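Local coordinates for tail component (PDB 5LY8), which probably binds host cell-wall saccharides through carbohydrate-binding modules inserted in the phage's distal tail protein, of which this chain is the second, at residues W73-S79 with T210-F216; G34-F38 with R111-T117; D136-G142 with F154-R160; N90-F96 with S203-W209. One frame throughout, in Å; residues are numbered along the deposited sequence.

Contact 1 of 4, residues W73-S79 with T210-F216; sequences WNGPSMS and TAWFPGF
Run W73-S79 antiparallel to T210-F216, with the axes of 77-79 and 210-212 4.6 Å apart at 172°. W73 pairs with F216, S77 with W212 and S79 with T210, all non-hydrogen-bonded (CA-CA 4.5, 4.2 and 4.2 Å). Two-way backbone bonds tie N74 to G215 (N74 N to G215 O 2.9 Å) and M78 to A211 (A211 N to M78 O 2.8 Å); between them F213 N reaches P76 O at 2.9 Å, and the CA atoms of G75 and P214 close to 3.7 Å. These are neighbouring strands in one sheet of a concanavalin-like β-sandwich: M78 (t, t, m) and A211 point from it to W226 of the opposing sheet, which the ring of F213 (m, chi2 87°) also meets, while W73, W212 and T210 lie on its other face. Set W73 to m with chi2 85°, so that F216 (t) places CB 3.7 Å above the centroid of the indole six-membered ring and turns its ring edge to the five-membered ring, centroids 4.8 Å apart, planes at 55°. W212 is t, chi2 47°; its CH2 lies 3.8 Å from W73 CB, and its NE1 bonds V49 O, with a weak second bond to G75 O at 3.2 Å. S77 is p, its OG hydrogen-bonded to Q50. S79 and T210, both m, share a hydrogen bond, OG to OG1 2.8 Å.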
# COMPACT_ATOMS: atom_id res chain seq x y z
N TRP A 73 15.07 -2.97 -5.63
CA TRP A 73 14.36 -2.65 -4.40
C TRP A 73 14.16 -3.95 -3.62
O TRP A 73 13.74 -4.97 -4.20
CB TRP A 73 13.00 -2.02 -4.73
CG TRP A 73 13.09 -0.65 -5.32
CD1 TRP A 73 13.29 -0.33 -6.64
CD2 TRP A 73 13.14 0.59 -4.59
NE1 TRP A 73 13.43 1.05 -6.78
CE2 TRP A 73 13.31 1.63 -5.53
CE3 TRP A 73 12.99 0.92 -3.22
CZ2 TRP A 73 13.38 2.98 -5.14
CZ3 TRP A 73 13.04 2.26 -2.85
CH2 TRP A 73 13.22 3.27 -3.80
N ASN A 74 14.46 -3.91 -2.32
CA ASN A 74 14.35 -5.09 -1.47
C ASN A 74 13.85 -4.70 -0.08
O ASN A 74 14.39 -3.77 0.53
CB ASN A 74 15.71 -5.79 -1.36
CG ASN A 74 15.70 -7.09 -0.60
OD1 ASN A 74 14.64 -7.59 -0.18
ND2 ASN A 74 16.87 -7.72 -0.52
N GLY A 75 12.80 -5.36 0.40
CA GLY A 75 12.36 -5.18 1.77
C GLY A 75 11.27 -6.18 2.07
O GLY A 75 10.84 -6.92 1.18
N PRO A 76 10.80 -6.18 3.31
CA PRO A 76 9.80 -7.17 3.72
C PRO A 76 8.41 -6.90 3.19
O PRO A 76 8.04 -5.75 2.97
CB PRO A 76 9.82 -7.08 5.25
CG PRO A 76 10.24 -5.70 5.52
CD PRO A 76 11.25 -5.35 4.45
N SER A 77 7.65 -7.97 2.99
CA SER A 77 6.25 -7.87 2.64
C SER A 77 5.41 -8.78 3.50
O SER A 77 5.90 -9.80 4.04
CB SER A 77 6.01 -8.17 1.17
OG SER A 77 6.00 -9.57 0.96
N MET A 78 4.13 -8.43 3.58
CA MET A 78 3.12 -9.20 4.29
C MET A 78 1.90 -9.24 3.40
O MET A 78 1.55 -8.22 2.78
CB MET A 78 2.82 -8.55 5.64
CG MET A 78 1.91 -9.39 6.52
SD MET A 78 1.69 -8.70 8.16
CE MET A 78 3.34 -8.97 8.82
N SER A 79 1.25 -10.41 3.32
CA SER A 79 0.09 -10.59 2.44
C SER A 79 -0.98 -11.40 3.12
O SER A 79 -0.68 -12.21 3.99
CB SER A 79 0.51 -11.35 1.18
OG SER A 79 1.46 -10.62 0.44
N THR A 210 -1.24 -7.15 -0.41
CA THR A 210 0.17 -7.20 -0.06
C THR A 210 0.61 -5.82 0.39
O THR A 210 0.27 -4.82 -0.26
CB THR A 210 1.06 -7.59 -1.27
OG1 THR A 210 0.73 -8.92 -1.69
CG2 THR A 210 2.57 -7.54 -0.94
N ALA A 211 1.40 -5.75 1.47
CA ALA A 211 2.08 -4.53 1.92
C ALA A 211 3.60 -4.80 1.79
O ALA A 211 4.06 -5.85 2.27
CB ALA A 211 1.71 -4.22 3.35
N TRP A 212 4.35 -3.90 1.13
CA TRP A 212 5.77 -4.12 0.87
C TRP A 212 6.53 -2.86 1.24
O TRP A 212 6.11 -1.76 0.89
CB TRP A 212 5.95 -4.50 -0.62
CG TRP A 212 7.34 -4.73 -1.10
CD1 TRP A 212 8.32 -5.49 -0.51
CD2 TRP A 212 7.91 -4.21 -2.31
NE1 TRP A 212 9.46 -5.50 -1.29
CE2 TRP A 212 9.23 -4.71 -2.40
CE3 TRP A 212 7.43 -3.35 -3.31
CZ2 TRP A 212 10.06 -4.43 -3.49
CZ3 TRP A 212 8.27 -3.06 -4.38
CH2 TRP A 212 9.57 -3.57 -4.46
N PHE A 213 7.68 -3.03 1.92
CA PHE A 213 8.44 -1.91 2.46
C PHE A 213 9.92 -1.97 2.08
O PHE A 213 10.79 -2.20 2.92
CB PHE A 213 8.30 -1.90 3.98
CG PHE A 213 6.90 -1.74 4.48
CD1 PHE A 213 6.07 -2.85 4.65
CD2 PHE A 213 6.38 -0.49 4.73
CE1 PHE A 213 4.77 -2.71 5.12
CE2 PHE A 213 5.06 -0.34 5.17
CZ PHE A 213 4.27 -1.45 5.35
N PRO A 214 10.25 -1.73 0.81
CA PRO A 214 11.65 -1.84 0.38
C PRO A 214 12.50 -0.58 0.52
O PRO A 214 12.02 0.55 0.49
CB PRO A 214 11.52 -2.18 -1.11
CG PRO A 214 10.24 -1.42 -1.53
CD PRO A 214 9.33 -1.57 -0.35
N GLY A 215 13.81 -0.84 0.61
CA GLY A 215 14.85 0.15 0.39
C GLY A 215 15.53 -0.15 -0.93
O GLY A 215 15.25 -1.17 -1.57
N PHE A 216 16.43 0.72 -1.38
CA PHE A 216 17.10 0.49 -2.65
C PHE A 216 18.59 0.38 -2.43
O PHE A 216 19.22 1.32 -1.91
CB PHE A 216 16.86 1.64 -3.64
CG PHE A 216 17.41 1.32 -5.01
CD1 PHE A 216 16.74 0.46 -5.87
CD2 PHE A 216 18.64 1.81 -5.42
CE1 PHE A 216 17.27 0.11 -7.11
CE2 PHE A 216 19.16 1.47 -6.67
CZ PHE A 216 18.48 0.60 -7.49

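Contact 2 of 4, residues G34-F38 with R111-T117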
# COMPACT_ATOMS: atom_id res chain seq x y z
N GLY A 34 4.18 -12.15 -1.70
CA GLY A 34 3.06 -11.44 -2.29
C GLY A 34 3.35 -10.86 -3.66
O GLY A 34 4.23 -11.34 -4.38
N VAL A 35 2.61 -9.81 -4.00
CA VAL A 35 2.70 -9.20 -5.32
C VAL A 35 3.16 -7.76 -5.17
O VAL A 35 2.59 -7.00 -4.37
CB VAL A 35 1.33 -9.24 -6.05
CG1 VAL A 35 1.48 -8.77 -7.49
CG2 VAL A 35 0.69 -10.62 -5.99
N THR A 36 4.19 -7.38 -5.93
CA THR A 36 4.70 -6.00 -5.95
C THR A 36 4.35 -5.33 -7.27
O THR A 36 4.10 -6.02 -8.25
CB THR A 36 6.22 -5.95 -5.76
OG1 THR A 36 6.88 -6.56 -6.89
CG2 THR A 36 6.65 -6.61 -4.48
N ALA A 37 4.29 -4.00 -7.29
CA ALA A 37 3.87 -3.25 -8.46
C ALA A 37 4.99 -2.48 -9.15
O ALA A 37 4.93 -2.29 -10.37
CB ALA A 37 2.75 -2.29 -8.08
N PHE A 38 6.02 -2.02 -8.40
CA PHE A 38 7.06 -1.17 -8.99
C PHE A 38 7.57 -1.79 -10.30
O PHE A 38 8.04 -2.94 -10.30
CB PHE A 38 8.21 -0.97 -8.01
CG PHE A 38 9.28 -0.10 -8.61
CD1 PHE A 38 9.06 1.25 -8.84
CD2 PHE A 38 10.50 -0.65 -8.99
CE1 PHE A 38 10.05 2.04 -9.40
CE2 PHE A 38 11.49 0.16 -9.57
CZ PHE A 38 11.25 1.49 -9.77
N ARG A 111 10.47 3.27 -0.02
CA ARG A 111 9.21 3.11 -0.72
C ARG A 111 8.31 2.23 0.10
O ARG A 111 8.79 1.29 0.74
CB ARG A 111 9.47 2.44 -2.11
CG ARG A 111 8.24 1.99 -2.88
CD ARG A 111 8.64 1.33 -4.20
NE ARG A 111 7.47 1.10 -5.06
CZ ARG A 111 6.92 2.00 -5.85
NH1 ARG A 111 7.46 3.21 -5.97
NH2 ARG A 111 5.82 1.71 -6.51
N PHE A 112 6.99 2.48 0.03
CA PHE A 112 6.03 1.47 0.46
C PHE A 112 4.96 1.32 -0.59
O PHE A 112 4.67 2.25 -1.35
CB PHE A 112 5.43 1.67 1.86
CG PHE A 112 4.58 2.89 2.10
CD1 PHE A 112 3.33 3.02 1.50
CD2 PHE A 112 4.97 3.84 3.03
CE1 PHE A 112 2.53 4.13 1.77
CE2 PHE A 112 4.13 4.92 3.34
CZ PHE A 112 2.91 5.04 2.73
N GLU A 113 4.40 0.11 -0.66
CA GLU A 113 3.24 -0.22 -1.49
C GLU A 113 2.19 -0.87 -0.63
O GLU A 113 2.51 -1.78 0.14
CB GLU A 113 3.60 -1.18 -2.63
CG GLU A 113 4.52 -0.58 -3.67
CD GLU A 113 4.85 -1.51 -4.82
OE1 GLU A 113 4.30 -2.64 -4.88
OE2 GLU A 113 5.68 -1.09 -5.66
N PHE A 114 0.94 -0.43 -0.80
CA PHE A 114 -0.24 -1.12 -0.27
C PHE A 114 -1.03 -1.53 -1.51
O PHE A 114 -1.54 -0.68 -2.25
CB PHE A 114 -1.05 -0.26 0.69
CG PHE A 114 -0.30 -0.01 1.98
CD1 PHE A 114 -0.05 -1.04 2.86
CD2 PHE A 114 0.21 1.25 2.27
CE1 PHE A 114 0.67 -0.82 4.04
CE2 PHE A 114 0.93 1.47 3.47
CZ PHE A 114 1.14 0.44 4.35
N ASN A 115 -1.09 -2.85 -1.75
CA ASN A 115 -1.62 -3.42 -2.98
C ASN A 115 -2.79 -4.33 -2.75
O ASN A 115 -2.81 -5.09 -1.77
CB ASN A 115 -0.50 -4.27 -3.64
CG ASN A 115 0.71 -3.45 -4.00
OD1 ASN A 115 0.60 -2.24 -4.18
ND2 ASN A 115 1.87 -4.07 -4.10
N LEU A 116 -3.75 -4.27 -3.68
CA LEU A 116 -4.88 -5.20 -3.75
C LEU A 116 -4.71 -5.97 -5.05
O LEU A 116 -4.39 -5.38 -6.10
CB LEU A 116 -6.21 -4.46 -3.70
CG LEU A 116 -6.45 -3.76 -2.35
CD1 LEU A 116 -7.61 -2.83 -2.44
CD2 LEU A 116 -6.65 -4.76 -1.20
N THR A 117 -4.92 -7.28 -4.98
CA THR A 117 -4.63 -8.18 -6.08
C THR A 117 -5.77 -9.11 -6.39
O THR A 117 -6.68 -9.26 -5.58
CB THR A 117 -3.35 -9.00 -5.73
OG1 THR A 117 -3.59 -9.84 -4.59
CG2 THR A 117 -2.14 -8.10 -5.44
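Hydrogen bonds dominate where the irregular loop G34-F38, between strands 30-31 and 49-50, crosses strand R111-T117 on the face carrying R111, E113, N115 and T117; F112, F114 and L116 point the other way, into the sandwich. The carboxylate of E113 spans two successive peptides: its OE1 takes the amide A37 N at 2.8 Å, its OE2 the amide F38 N at 2.9 Å. Two residues on, N115 ND2 donates to V35 O at 3.0 Å and also to E113 OE1 at 2.9 Å, while its OD1 is held by S125. Charge pairing stays within the strand: R111 NE and R111 NH2 both donate to E113 OE2 at 2.9 Å in a salt bridge, the same oxygen that takes F38 N. Van der Waals contact frames this polar centre: F38 CB sits over one face of the R111 guanidinium, 3.7 Å from R111 NE, and the apolar pair V35 CB and T117 CG2 meets at 3.7 Å. Because E113 and N115 bond its backbone groups, they fix the loop's path, and R111 balances the buried carboxylate's charge.

Contact 3 of 4, residues D136-G142 with F154-R160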
# COMPACT_ATOMS: atom_id res chain seq x y z
N ASP A 136 14.65 15.51 -0.61
CA ASP A 136 13.72 14.91 0.36
C ASP A 136 12.27 14.96 -0.16
O ASP A 136 11.28 15.01 0.59
CB ASP A 136 13.91 15.52 1.76
CG ASP A 136 13.14 16.77 2.04
OD1 ASP A 136 12.99 17.59 1.11
OD2 ASP A 136 12.63 16.90 3.18
N GLN A 137 12.17 14.99 -1.46
CA GLN A 137 10.87 14.98 -2.05
C GLN A 137 10.30 13.55 -1.94
O GLN A 137 10.96 12.54 -2.22
CB GLN A 137 11.00 15.39 -3.52
CG GLN A 137 9.67 15.56 -4.23
CD GLN A 137 8.81 16.62 -3.61
OE1 GLN A 137 9.14 17.80 -3.62
NE2 GLN A 137 7.71 16.19 -3.02
N TRP A 138 9.06 13.48 -1.49
CA TRP A 138 8.35 12.24 -1.59
C TRP A 138 7.16 12.36 -2.54
O TRP A 138 6.67 13.45 -2.83
CB TRP A 138 8.06 11.61 -0.26
CG TRP A 138 7.40 12.44 0.77
CD1 TRP A 138 6.63 13.56 0.55
CD2 TRP A 138 7.24 12.12 2.14
NE1 TRP A 138 6.04 13.96 1.73
CE2 TRP A 138 6.42 13.10 2.73
CE3 TRP A 138 7.74 11.10 2.95
CZ2 TRP A 138 6.03 13.05 4.08
CZ3 TRP A 138 7.41 11.07 4.29
CH2 TRP A 138 6.58 12.05 4.86
N VAL A 139 6.80 11.23 -3.13
CA VAL A 139 5.79 11.14 -4.17
C VAL A 139 4.74 10.12 -3.75
O VAL A 139 5.07 9.03 -3.33
CB VAL A 139 6.42 10.72 -5.53
CG1 VAL A 139 5.35 10.55 -6.60
CG2 VAL A 139 7.45 11.75 -6.02
N PHE A 140 3.48 10.49 -3.95
CA PHE A 140 2.32 9.64 -3.73
C PHE A 140 1.78 9.26 -5.11
O PHE A 140 1.53 10.14 -5.93
CB PHE A 140 1.30 10.46 -2.94
CG PHE A 140 -0.11 9.98 -2.78
CD1 PHE A 140 -0.38 8.67 -2.42
CD2 PHE A 140 -1.17 10.87 -2.91
CE1 PHE A 140 -1.70 8.25 -2.21
CE2 PHE A 140 -2.48 10.44 -2.72
CZ PHE A 140 -2.74 9.14 -2.37
N SER A 141 1.67 7.95 -5.37
CA SER A 141 1.18 7.47 -6.67
C SER A 141 0.10 6.45 -6.51
O SER A 141 0.03 5.75 -5.48
CB SER A 141 2.32 6.95 -7.54
OG SER A 141 2.85 5.72 -7.06
N GLY A 142 -0.75 6.35 -7.51
CA GLY A 142 -1.80 5.35 -7.54
C GLY A 142 -1.80 4.68 -8.89
O GLY A 142 -1.80 5.38 -9.90
N PHE A 154 -1.92 8.70 -11.23
CA PHE A 154 -1.39 10.01 -10.82
C PHE A 154 -0.02 9.79 -10.22
O PHE A 154 0.28 8.70 -9.73
CB PHE A 154 -2.33 10.72 -9.81
CG PHE A 154 -2.51 9.95 -8.52
CD1 PHE A 154 -3.51 9.01 -8.39
CD2 PHE A 154 -1.67 10.18 -7.44
CE1 PHE A 154 -3.68 8.30 -7.21
CE2 PHE A 154 -1.82 9.44 -6.26
CZ PHE A 154 -2.82 8.51 -6.16
N PHE A 155 0.75 10.85 -10.20
CA PHE A 155 2.08 10.94 -9.62
C PHE A 155 2.07 12.30 -8.95
O PHE A 155 2.12 13.32 -9.65
CB PHE A 155 3.10 10.85 -10.75
CG PHE A 155 4.57 10.83 -10.36
CD1 PHE A 155 5.22 12.00 -9.98
CD2 PHE A 155 5.31 9.67 -10.47
CE1 PHE A 155 6.59 11.99 -9.65
CE2 PHE A 155 6.68 9.66 -10.17
CZ PHE A 155 7.31 10.83 -9.77
N ASP A 156 1.93 12.34 -7.63
CA ASP A 156 1.75 13.59 -6.88
C ASP A 156 2.98 13.89 -6.06
O ASP A 156 3.26 13.20 -5.07
CB ASP A 156 0.49 13.49 -5.98
CG ASP A 156 -0.86 13.58 -6.68
OD1 ASP A 156 -0.88 13.71 -7.93
OD2 ASP A 156 -1.89 13.49 -5.98
N LEU A 157 3.72 14.94 -6.46
CA LEU A 157 4.88 15.43 -5.72
C LEU A 157 4.30 16.21 -4.54
O LEU A 157 3.74 17.29 -4.73
CB LEU A 157 5.75 16.34 -6.61
CG LEU A 157 6.59 15.57 -7.64
CD1 LEU A 157 6.73 16.33 -8.93
CD2 LEU A 157 7.95 15.26 -7.10
N LEU A 158 4.39 15.63 -3.34
CA LEU A 158 3.80 16.17 -2.12
C LEU A 158 4.62 17.33 -1.58
O LEU A 158 5.78 17.12 -1.20
CB LEU A 158 3.74 15.08 -1.05
CG LEU A 158 2.92 13.86 -1.40
CD1 LEU A 158 2.96 12.88 -0.25
CD2 LEU A 158 1.48 14.24 -1.75
N PRO A 159 4.06 18.55 -1.48
CA PRO A 159 4.87 19.66 -0.95
C PRO A 159 5.29 19.38 0.49
O PRO A 159 4.44 19.16 1.36
CB PRO A 159 3.94 20.88 -1.08
CG PRO A 159 2.56 20.30 -1.18
CD PRO A 159 2.71 18.98 -1.88
N ARG A 160 6.59 19.36 0.75
CA ARG A 160 7.09 19.00 2.07
C ARG A 160 6.69 19.89 3.23
O ARG A 160 6.72 19.48 4.34
CB ARG A 160 8.60 18.77 2.04
CG ARG A 160 8.96 17.42 1.45
CD ARG A 160 8.79 16.29 2.47
NE ARG A 160 9.87 16.19 3.42
CZ ARG A 160 9.74 15.62 4.62
NH1 ARG A 160 8.56 15.19 5.03
NH2 ARG A 160 10.77 15.50 5.40
O HOH W 1 8.50 19.97 -1.26
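This is a β-hairpin, strand 138-144 returning antiparallel as 151-158, in which R160, F154 and F140 have the largest covered areas. R160 closes the open end. It makes a salt bridge to D136, OD2 lying 2.9 Å from R160 NE and 3.2 Å from R160 NH2, while D165 gives the guanidinium a second acid. The folded m,m,m chain lays R160 CD 3.9 Å from the centroid of the W138 five-membered ring and R160 CZ 4.7 Å above that of the six-membered ring, a cation-pi contact. The D136 side chain is about 5 Å from a bound magnesium ion. Toward the turn, F154 (p) folds back over G142, its CZ 3.3 Å from G142 N, where a CB on G142 would run into the F154 ring. Its edge meets the face of F140, centroids 4.9 Å apart. F140 N bonds D156 O at 2.9 Å and D156 N bonds F140 O at 2.8 Å. Near R160, a water accepts from R160 N at 2.8 Å and donates to Q137 OE1 at 3.3 Å.

Contact 4 of 4, residues N90-F96 with S203-W209; sequences NTANFQF and SVPIDGW
Let the two segments start together and then diverge: CA of T91 sits 4.4 Å from CA of P205, but CA of F96 is 9.0 Å from CA of W209. N90 and T91 have psi near zero (phi/psi -120/13° and -108/-1°), after which the chain extends into strand 94-103. V204 to D207 is loop, leading into strand 208-216 through a classic β bulge in which D207 and G208 both face T117. One direct hydrogen bond joins the backbones, I206 N to N90 O at 3.2 Å, with P205 CA 3.4 Å from that same oxygen. A water extends this link, accepting from N90 ND2 at 2.9 Å and donating to I206 O at 2.7 Å; N90 takes rotamer p, which also brings its OD1 to 3.3 Å from P205 CB. T91, also p, rests CG2 3.4 Å from S203 O. Further along, F94 (p) and I206 (p, chi2 t) meet across the widening gap, CE2 to CD1 3.6 Å. F96 (t) directs CZ to 3.7 Å from CB of W209 (p), whose indole stacks on Y18. Both phenylalanines also touch L116 and F231: the F94, F96 and I206 end lies in the hydrophobic interior between the facing sheets of a concanavalin-like β-sandwich, the N90-P205 end at its margin.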
# COMPACT_ATOMS: atom_id res chain seq x y z
N ASN A 90 -17.10 -10.32 -4.71
CA ASN A 90 -15.77 -9.79 -4.49
C ASN A 90 -15.48 -8.64 -5.47
O ASN A 90 -14.34 -8.17 -5.60
CB ASN A 90 -14.67 -10.84 -4.50
CG ASN A 90 -14.67 -11.70 -5.73
OD1 ASN A 90 -15.35 -11.41 -6.72
ND2 ASN A 90 -13.95 -12.80 -5.66
N THR A 91 -16.54 -8.15 -6.12
CA THR A 91 -16.44 -7.00 -7.03
C THR A 91 -17.07 -5.78 -6.39
O THR A 91 -17.06 -4.69 -6.98
CB THR A 91 -17.11 -7.30 -8.39
OG1 THR A 91 -18.47 -7.67 -8.16
CG2 THR A 91 -16.38 -8.38 -9.18
N ALA A 92 -17.61 -5.94 -5.16
CA ALA A 92 -18.30 -4.91 -4.40
C ALA A 92 -17.37 -3.85 -3.82
O ALA A 92 -16.13 -3.94 -3.92
CB ALA A 92 -19.18 -5.56 -3.33
N ASN A 93 -17.98 -2.82 -3.22
CA ASN A 93 -17.26 -1.69 -2.64
C ASN A 93 -16.44 -2.09 -1.43
O ASN A 93 -16.76 -3.06 -0.73
CB ASN A 93 -18.24 -0.60 -2.22
CG ASN A 93 -19.06 0.04 -3.30
OD1 ASN A 93 -20.01 0.80 -3.00
ND2 ASN A 93 -18.73 -0.24 -4.56
N PHE A 94 -15.34 -1.37 -1.18
CA PHE A 94 -14.49 -1.71 -0.05
C PHE A 94 -13.69 -0.52 0.38
O PHE A 94 -13.62 0.47 -0.35
CB PHE A 94 -13.50 -2.85 -0.43
CG PHE A 94 -12.55 -2.55 -1.57
CD1 PHE A 94 -11.49 -1.65 -1.41
CD2 PHE A 94 -12.70 -3.18 -2.81
CE1 PHE A 94 -10.64 -1.36 -2.48
CE2 PHE A 94 -11.80 -2.92 -3.85
CZ PHE A 94 -10.79 -2.00 -3.69
N GLN A 95 -13.06 -0.64 1.54
CA GLN A 95 -11.98 0.25 1.94
C GLN A 95 -10.85 -0.56 2.53
O GLN A 95 -11.09 -1.50 3.32
CB GLN A 95 -12.39 1.41 2.84
CG GLN A 95 -12.86 1.05 4.22
CD GLN A 95 -12.94 2.27 5.11
OE1 GLN A 95 -12.34 3.32 4.83
NE2 GLN A 95 -13.58 2.12 6.26
N PHE A 96 -9.63 -0.19 2.18
CA PHE A 96 -8.39 -0.84 2.62
C PHE A 96 -7.55 0.23 3.25
O PHE A 96 -7.14 1.16 2.54
CB PHE A 96 -7.74 -1.43 1.37
CG PHE A 96 -6.39 -2.08 1.51
CD1 PHE A 96 -6.13 -3.01 2.52
CD2 PHE A 96 -5.41 -1.85 0.57
CE1 PHE A 96 -4.91 -3.68 2.58
CE2 PHE A 96 -4.18 -2.51 0.64
CZ PHE A 96 -3.94 -3.44 1.63
N SER A 203 -16.76 -4.30 -12.17
CA SER A 203 -16.85 -5.72 -12.49
C SER A 203 -15.55 -6.49 -12.19
O SER A 203 -15.50 -7.71 -12.40
CB SER A 203 -17.23 -5.92 -13.95
OG SER A 203 -18.53 -5.41 -14.17
N VAL A 204 -14.51 -5.79 -11.73
CA VAL A 204 -13.20 -6.38 -11.51
C VAL A 204 -13.07 -6.86 -10.06
O VAL A 204 -13.26 -6.06 -9.14
CB VAL A 204 -12.08 -5.37 -11.88
CG1 VAL A 204 -10.69 -5.95 -11.56
CG2 VAL A 204 -12.18 -4.97 -13.35
N PRO A 205 -12.77 -8.15 -9.85
CA PRO A 205 -12.69 -8.67 -8.48
C PRO A 205 -11.35 -8.48 -7.82
O PRO A 205 -10.34 -8.19 -8.49
CB PRO A 205 -12.99 -10.16 -8.65
CG PRO A 205 -12.63 -10.47 -10.06
CD PRO A 205 -12.65 -9.23 -10.85
N ILE A 206 -11.32 -8.70 -6.51
CA ILE A 206 -10.10 -8.76 -5.72
C ILE A 206 -10.15 -10.00 -4.82
O ILE A 206 -11.24 -10.44 -4.41
CB ILE A 206 -9.72 -7.48 -4.95
CG1 ILE A 206 -10.82 -7.08 -4.02
CG2 ILE A 206 -9.27 -6.32 -5.90
CD1 ILE A 206 -10.35 -6.12 -2.97
N ASP A 207 -8.97 -10.54 -4.48
CA ASP A 207 -8.90 -11.71 -3.60
C ASP A 207 -7.69 -11.68 -2.67
O ASP A 207 -7.44 -12.66 -1.98
CB ASP A 207 -8.90 -13.03 -4.41
CG ASP A 207 -7.65 -13.22 -5.27
OD1 ASP A 207 -6.69 -12.47 -5.08
OD2 ASP A 207 -7.63 -14.15 -6.11
N GLY A 208 -6.95 -10.58 -2.63
CA GLY A 208 -5.76 -10.56 -1.80
C GLY A 208 -5.19 -9.19 -1.62
O GLY A 208 -5.56 -8.24 -2.33
N TRP A 209 -4.27 -9.09 -0.66
CA TRP A 209 -3.55 -7.84 -0.41
C TRP A 209 -2.11 -8.12 -0.11
O TRP A 209 -1.79 -9.19 0.43
CB TRP A 209 -4.21 -7.04 0.74
CG TRP A 209 -4.14 -7.73 2.08
CD1 TRP A 209 -5.02 -8.64 2.58
CD2 TRP A 209 -3.13 -7.55 3.09
NE1 TRP A 209 -4.62 -9.05 3.83
CE2 TRP A 209 -3.46 -8.40 4.16
CE3 TRP A 209 -1.96 -6.77 3.18
CZ2 TRP A 209 -2.69 -8.47 5.33
CZ3 TRP A 209 -1.18 -6.87 4.32
CH2 TRP A 209 -1.58 -7.68 5.40
O HOH W 2 -12.29 -12.70 -3.25

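In the fold
All four contacts belong to one β-sandwich domain. Contacts 1 and 2 lie side by side, centres about 8 Å apart, because strands 208-216 and 110-118 are neighbours. Contact 4 starts the same strand 208-216 and couples it to strand 94-103 of the six-stranded opposing sheet. The hairpin of contact 3 extends the mixed sheet beyond strand 121-130, its centre about 25 Å from that of contact 4. Along the chain, the segments of contact 2 alternate with those of contacts 1 and 4, whereas contact 3 is local and lies between the segments of contact 1 and also of contact 4. Distant sequence is thus interwoven into one compact module.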